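Local atomic coordinates of putative MCP-type signal transduction protein (Campylobacter jejuni subsp. jejuni serotype O:2, PDB entry 4WY9), a protein that is the chemotaxis receptor Tlp1, whose periplasmic tandem-PAS sensing domain probably recognises ligands indirectly. Residues A[10-15]-A[264-269]; A[60-65]-A[104-109]. All coordinates share one frame; numbering follows the deposited sequence. Where two conformers were deposited one is given.

Contact 1. Residues A[10-15]-A[264-269]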
loop_
_atom_site.group_PDB
_atom_site.type_symbol
_atom_site.label_atom_id
_atom_site.label_comp_id
_atom_site.label_asym_id
_atom_site.label_seq_id
_atom_site.Cartn_x
_atom_site.Cartn_y
_atom_site.Cartn_z
ATOM N N LYS A 10 1.949 -18.679 -28.082
ATOM C CA LYS A 10 0.588 -18.698 -27.540
ATOM C C LYS A 10 0.594 -19.203 -26.106
ATOM O O LYS A 10 -0.062 -18.650 -25.217
ATOM C CB LYS A 10 -0.324 -19.581 -28.388
ATOM C CG LYS A 10 -1.689 -19.814 -27.781
ATOM C CD LYS A 10 -2.438 -20.935 -28.485
ATOM C CE LYS A 10 -3.813 -21.101 -27.890
ATOM N NZ LYS A 10 -4.561 -22.221 -28.571
ATOM N N ASN A 11 1.328 -20.284 -25.868
ATOM C CA ASN A 11 1.355 -20.847 -24.533
ATOM C C ASN A 11 2.006 -19.887 -23.531
ATOM O O ASN A 11 1.530 -19.746 -22.393
ATOM C CB ASN A 11 2.056 -22.194 -24.549
ATOM C CG ASN A 11 1.779 -23.006 -23.317
ATOM O OD1 ASN A 11 0.607 -23.035 -22.813
ATOM N ND2 ASN A 11 2.803 -23.646 -22.794
ATOM N N THR A 12 3.046 -19.188 -23.966
ATOM C CA THR A 12 3.744 -18.251 -23.105
ATOM C C THR A 12 2.810 -17.110 -22.735
ATOM O O THR A 12 2.757 -16.664 -21.583
ATOM C CB THR A 12 5.028 -17.691 -23.725
ATOM O OG1 THR A 12 5.928 -18.755 -24.033
ATOM C CG2 THR A 12 5.730 -16.719 -22.803
ATOM N N GLU A 13 2.091 -16.591 -23.716
ATOM C CA GLU A 13 1.114 -15.535 -23.464
ATOM C C GLU A 13 0.083 -16.001 -22.425
ATOM O O GLU A 13 -0.250 -15.263 -21.498
ATOM C CB GLU A 13 0.453 -15.112 -24.758
ATOM C CG GLU A 13 1.412 -14.424 -25.736
ATOM C CD GLU A 13 0.860 -14.270 -27.164
ATOM O OE1 GLU A 13 -0.105 -14.980 -27.524
ATOM O OE2 GLU A 13 1.420 -13.464 -27.955
ATOM N N ASP A 14 -0.410 -17.225 -22.580
ATOM C CA ASP A 14 -1.426 -17.720 -21.668
ATOM C C ASP A 14 -0.841 -17.925 -20.283
ATOM O O ASP A 14 -1.496 -17.667 -19.266
ATOM C CB ASP A 14 -2.032 -19.030 -22.181
ATOM C CG ASP A 14 -2.893 -18.851 -23.408
ATOM O OD1 ASP A 14 -3.336 -17.738 -23.691
ATOM O OD2 ASP A 14 -3.148 -19.875 -24.092
ATOM N N ILE A 15 0.369 -18.423 -20.220
ATOM C CA ILE A 15 1.056 -18.631 -18.940
ATOM C C ILE A 15 1.247 -17.298 -18.234
ATOM O O ILE A 15 0.963 -17.172 -17.022
ATOM C CB ILE A 15 2.397 -19.355 -19.134
ATOM C CG1 ILE A 15 2.158 -20.800 -19.536
ATOM C CG2 ILE A 15 3.272 -19.290 -17.894
ATOM C CD1 ILE A 15 3.359 -21.496 -20.164
ATOM N N ASP A 264 13.708 -7.705 -25.347
ATOM C CA ASP A 264 12.499 -7.854 -26.127
ATOM C C ASP A 264 11.687 -9.015 -25.540
ATOM O O ASP A 264 12.173 -10.149 -25.493
ATOM C CB ASP A 264 12.868 -8.105 -27.587
ATOM C CG ASP A 264 11.695 -8.004 -28.524
ATOM O OD1 ASP A 264 10.559 -7.911 -28.075
ATOM O OD2 ASP A 264 11.951 -7.989 -29.735
ATOM N N SER A 265 10.471 -8.736 -25.084
ATOM C CA SER A 265 9.750 -9.630 -24.213
ATOM C C SER A 265 8.289 -9.800 -24.593
ATOM O O SER A 265 7.731 -8.989 -25.345
ATOM C CB SER A 265 9.817 -9.133 -22.755
ATOM O OG SER A 265 11.166 -8.868 -22.346
ATOM N N TYR A 266 7.667 -10.840 -24.036
ATOM C CA TYR A 266 6.230 -10.876 -23.856
ATOM C C TYR A 266 5.937 -10.315 -22.473
ATOM O O TYR A 266 6.672 -10.588 -21.522
ATOM C CB TYR A 266 5.675 -12.292 -23.989
ATOM C CG TYR A 266 5.931 -12.904 -25.349
ATOM C CD1 TYR A 266 5.280 -12.432 -26.462
ATOM C CD2 TYR A 266 6.806 -13.974 -25.499
ATOM C CE1 TYR A 266 5.520 -12.969 -27.728
ATOM C CE2 TYR A 266 7.042 -14.516 -26.733
ATOM C CZ TYR A 266 6.392 -14.026 -27.850
ATOM O OH TYR A 266 6.642 -14.583 -29.079
ATOM N N ALA A 267 4.869 -9.541 -22.341
ATOM C CA ALA A 267 4.485 -8.964 -21.045
ATOM C C ALA A 267 3.012 -9.110 -20.831
ATOM O O ALA A 267 2.231 -8.740 -21.713
ATOM C CB ALA A 267 4.871 -7.503 -20.949
ATOM N N ALA A 268 2.614 -9.563 -19.652
ATOM C CA ALA A 268 1.225 -9.575 -19.287
ATOM C C ALA A 268 0.943 -8.537 -18.221
ATOM O O ALA A 268 1.783 -8.298 -17.331
ATOM C CB ALA A 268 0.791 -10.931 -18.802
ATOM N N ILE A 269 -0.242 -7.952 -18.295
ATOM C CA ILE A 269 -0.751 -7.009 -17.309
ATOM C C ILE A 269 -2.036 -7.558 -16.747
ATOM O O ILE A 269 -2.907 -7.982 -17.505
ATOM C CB ILE A 269 -1.033 -5.597 -17.912
ATOM C CG1 ILE A 269 0.247 -5.003 -18.472
ATOM C CG2 ILE A 269 -1.685 -4.647 -16.935
ATOM C CD1 ILE A 269 1.230 -4.742 -17.477
#
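The hydroxyl of Tyr-266, whose ring lies against Thr-12 and Glu-13, is hydrogen-bonded to OG1 of Thr-9, about one turn before them on helix 8-51. The pair illustrates how a tandem-PAS sensor is assembled: the long N-terminal helix 8-51 packs its first turns on the antiparallel sheet of one PAS-like module, here on strand 264-274. The closest CA atoms, those of Glu-13 and Tyr-266, are 6.9 Å apart, and one aromatic side chain does most of the bridging.

With CG set anti to the carbonyl carbon (chi1 -61°), the tyrosine ring leaves the strand and reaches along the helix toward its N-terminal end. Its two neighbours meet diagonally opposite ring carbons. CG2 of Thr-12 approaches CD2 at 4.0 Å, the two side chains crossing at about a right angle. OE2 of Glu-13 comes to 4.1 Å from CE1, its carboxylate turned almost perpendicular to the ring (87°). This is van der Waals contact and not a bond between acid and phenol, for OE2 of Glu-13 lies 5.5 Å from OH of Tyr-266. Thr-12 divides its branches between two tasks: the methyl packs against the ring at CD2, whereas OG1 is hydrogen-bonded back to the carbonyl oxygen of Ile-8, which helps fix the rotation that presents CG2.

Lys-287 adds a cation-pi interaction with the same ring and a salt bridge to Asp-264. Leu-16, one turn along the helix from Thr-12, touches both Tyr-266 and Ala-268. The methyl of Ala-268 also points at the helix but stands further off, its CB 5.2 Å from the backbone oxygen of Glu-13.

Contact 2. Residues A[60-65]-A[104-109]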
loop_
_atom_site.group_PDB
_atom_site.type_symbol
_atom_site.label_atom_id
_atom_site.label_comp_id
_atom_site.label_asym_id
_atom_site.label_seq_id
_atom_site.Cartn_x
_atom_site.Cartn_y
_atom_site.Cartn_z
ATOM N N ASP A 60 -7.340 4.963 27.397
ATOM C CA ASP A 60 -7.249 3.520 27.424
ATOM C C ASP A 60 -8.327 2.863 26.577
ATOM O O ASP A 60 -8.065 1.844 25.932
ATOM C CB ASP A 60 -7.319 3.007 28.869
ATOM C CG ASP A 60 -5.999 3.029 29.577
ATOM O OD1 ASP A 60 -5.052 3.656 29.045
ATOM O OD2 ASP A 60 -5.915 2.483 30.695
ATOM N N ASN A 61 -9.523 3.426 26.533
ATOM C CA ASN A 61 -10.557 2.879 25.655
ATOM C C ASN A 61 -10.099 2.937 24.215
ATOM O O ASN A 61 -10.275 1.996 23.452
ATOM C CB ASN A 61 -11.863 3.598 25.826
ATOM C CG ASN A 61 -12.647 3.159 27.062
ATOM O OD1 ASN A 61 -12.235 2.221 27.761
ATOM N ND2 ASN A 61 -13.739 3.820 27.334
ATOM N N ILE A 62 -9.490 4.054 23.828
ATOM C CA ILE A 62 -8.966 4.198 22.471
ATOM C C ILE A 62 -7.841 3.194 22.221
ATOM O O ILE A 62 -7.784 2.552 21.183
ATOM C CB ILE A 62 -8.495 5.638 22.226
ATOM C CG1 ILE A 62 -9.678 6.595 22.255
ATOM C CG2 ILE A 62 -7.742 5.753 20.917
ATOM C CD1 ILE A 62 -9.322 8.061 22.224
ATOM N N THR A 63 -6.897 3.099 23.164
ATOM C CA THR A 63 -5.793 2.181 23.027
ATOM C C THR A 63 -6.259 0.759 22.808
ATOM O O THR A 63 -5.726 0.041 21.974
ATOM C CB THR A 63 -4.868 2.205 24.268
ATOM O OG1 THR A 63 -4.337 3.525 24.423
ATOM C CG2 THR A 63 -3.763 1.209 24.124
ATOM N N ASN A 64 -7.253 0.333 23.572
ATOM C CA ASN A 64 -7.718 -1.040 23.507
ATOM C C ASN A 64 -8.374 -1.317 22.192
ATOM O O ASN A 64 -8.223 -2.415 21.655
ATOM C CB ASN A 64 -8.678 -1.316 24.652
ATOM C CG ASN A 64 -8.007 -1.291 25.977
ATOM O OD1 ASN A 64 -6.773 -1.395 26.085
ATOM N ND2 ASN A 64 -8.791 -1.148 27.004
ATOM N N ILE A 65 -9.088 -0.335 21.631
ATOM C CA ILE A 65 -9.688 -0.515 20.297
ATOM C C ILE A 65 -8.606 -0.730 19.242
ATOM O O ILE A 65 -8.729 -1.608 18.372
ATOM C CB ILE A 65 -10.575 0.696 19.937
ATOM C CG1 ILE A 65 -11.819 0.694 20.821
ATOM C CG2 ILE A 65 -10.905 0.733 18.472
ATOM C CD1 ILE A 65 -12.568 2.000 20.775
ATOM N N PHE A 104 -0.180 14.803 18.011
ATOM C CA PHE A 104 -0.555 13.599 18.724
ATOM C C PHE A 104 -0.781 12.447 17.755
ATOM O O PHE A 104 -1.738 12.440 16.979
ATOM C CB PHE A 104 -1.806 13.813 19.573
ATOM C CG PHE A 104 -2.169 12.598 20.378
ATOM C CD1 PHE A 104 -1.542 12.349 21.601
ATOM C CD2 PHE A 104 -3.092 11.677 19.911
ATOM C CE1 PHE A 104 -1.831 11.226 22.319
ATOM C CE2 PHE A 104 -3.400 10.558 20.646
ATOM C CZ PHE A 104 -2.771 10.332 21.846
ATOM N N VAL A 105 0.116 11.461 17.798
ATOM C CA VAL A 105 0.052 10.293 16.935
ATOM C C VAL A 105 0.354 9.052 17.772
ATOM O O VAL A 105 1.423 8.949 18.377
ATOM C CB VAL A 105 1.023 10.383 15.729
ATOM C CG1 VAL A 105 0.956 9.083 14.936
ATOM C CG2 VAL A 105 0.746 11.592 14.866
ATOM N N MET A 106 -0.600 8.135 17.842
ATOM C CA MET A 106 -0.387 6.831 18.433
ATOM C C MET A 106 0.041 5.892 17.329
ATOM O O MET A 106 -0.786 5.540 16.479
ATOM C CB MET A 106 -1.646 6.321 19.100
ATOM C CG MET A 106 -2.197 7.287 20.156
ATOM S SD MET A 106 -3.873 6.887 20.742
ATOM C CE MET A 106 -3.528 5.574 21.843
ATOM N N LEU A 107 1.315 5.500 17.317
ATOM C CA LEU A 107 1.892 4.690 16.269
ATOM C C LEU A 107 2.286 3.340 16.837
ATOM O O LEU A 107 3.015 3.284 17.838
ATOM C CB LEU A 107 3.110 5.385 15.658
ATOM C CG LEU A 107 3.885 4.664 14.545
ATOM C CD1 LEU A 107 3.006 4.409 13.319
ATOM C CD2 LEU A 107 5.123 5.445 14.173
ATOM N N TYR A 108 1.838 2.256 16.183
ATOM C CA TYR A 108 2.110 0.905 16.627
ATOM C C TYR A 108 2.830 0.086 15.563
ATOM O O TYR A 108 2.506 0.202 14.377
ATOM C CB TYR A 108 0.791 0.221 17.026
ATOM C CG TYR A 108 0.167 0.859 18.242
ATOM C CD1 TYR A 108 -0.656 1.961 18.133
ATOM C CD2 TYR A 108 0.418 0.358 19.523
ATOM C CE1 TYR A 108 -1.203 2.542 19.256
ATOM C CE2 TYR A 108 -0.113 0.947 20.630
ATOM C CZ TYR A 108 -0.936 2.047 20.487
ATOM O OH TYR A 108 -1.492 2.655 21.591
ATOM N N ALA A 109 3.791 -0.723 15.986
ATOM C CA ALA A 109 4.472 -1.695 15.175
ATOM C C ALA A 109 4.272 -3.090 15.764
ATOM O O ALA A 109 3.789 -3.244 16.881
ATOM C CB ALA A 109 5.967 -1.390 15.100
#
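Thr-63 meets two side chains of the strand with two different branches. Its OG1 lies 3.4 Å from the terminal methyl CE of Met-106, while its CG2 sits 3.7 Å from the phenol oxygen OH of Tyr-108. The threonine crosses each partner at about a right angle. One residue earlier, CG2 of Ile-62 packs on the sulfur SD of Met-106 at 4.0 Å, an apolar contact. The methionine serves both helix residues because it bends at its last torsion (chi3 78°), turning CE from the sulfur toward Thr-63.

Helix 59-70 lies over the antiparallel sheet of the first PDC sensor module, a PAS-like fold of the Cache clan. The axes of segments 60-65 and 104-109 run 34° from parallel and 11.0 Å apart, a gap spanned by side chains. Met-106 and Tyr-108, two positions apart on the strand, present their side chains on the same side.

In the next shell, OG1 of Thr-63 is hydrogen-bonded to the carbonyl oxygen of Ile-59. Ile-62 also touches Met-48 of helix 8-51 and Leu-81, whose backbone pairs with that of Met-106. The side chain of Tyr-108 also touches Ile-119 and Ala-121 of the adjoining strand 119-122.

How the contacts relate
Both contacts apply one principle, a helix laid on an antiparallel sheet, in two separate parts of the tandem-PAS domain. The contacts lie on opposite sides of the chain's centre, with centres 47 Å and nearest atoms about 32 Å apart. What joins them is helix 8-51: contact 1 uses its beginning, and near its other end Met-48 packs on Ile-62 of contact 2, whose helix 59-70 follows next in the chain. The sheets differ too. Strand 264-274 belongs to a five-stranded sheet formed late in the sequence, whereas strand 104-110 belongs to the first sensor module, which the chain completes before reaching the strand of contact 1.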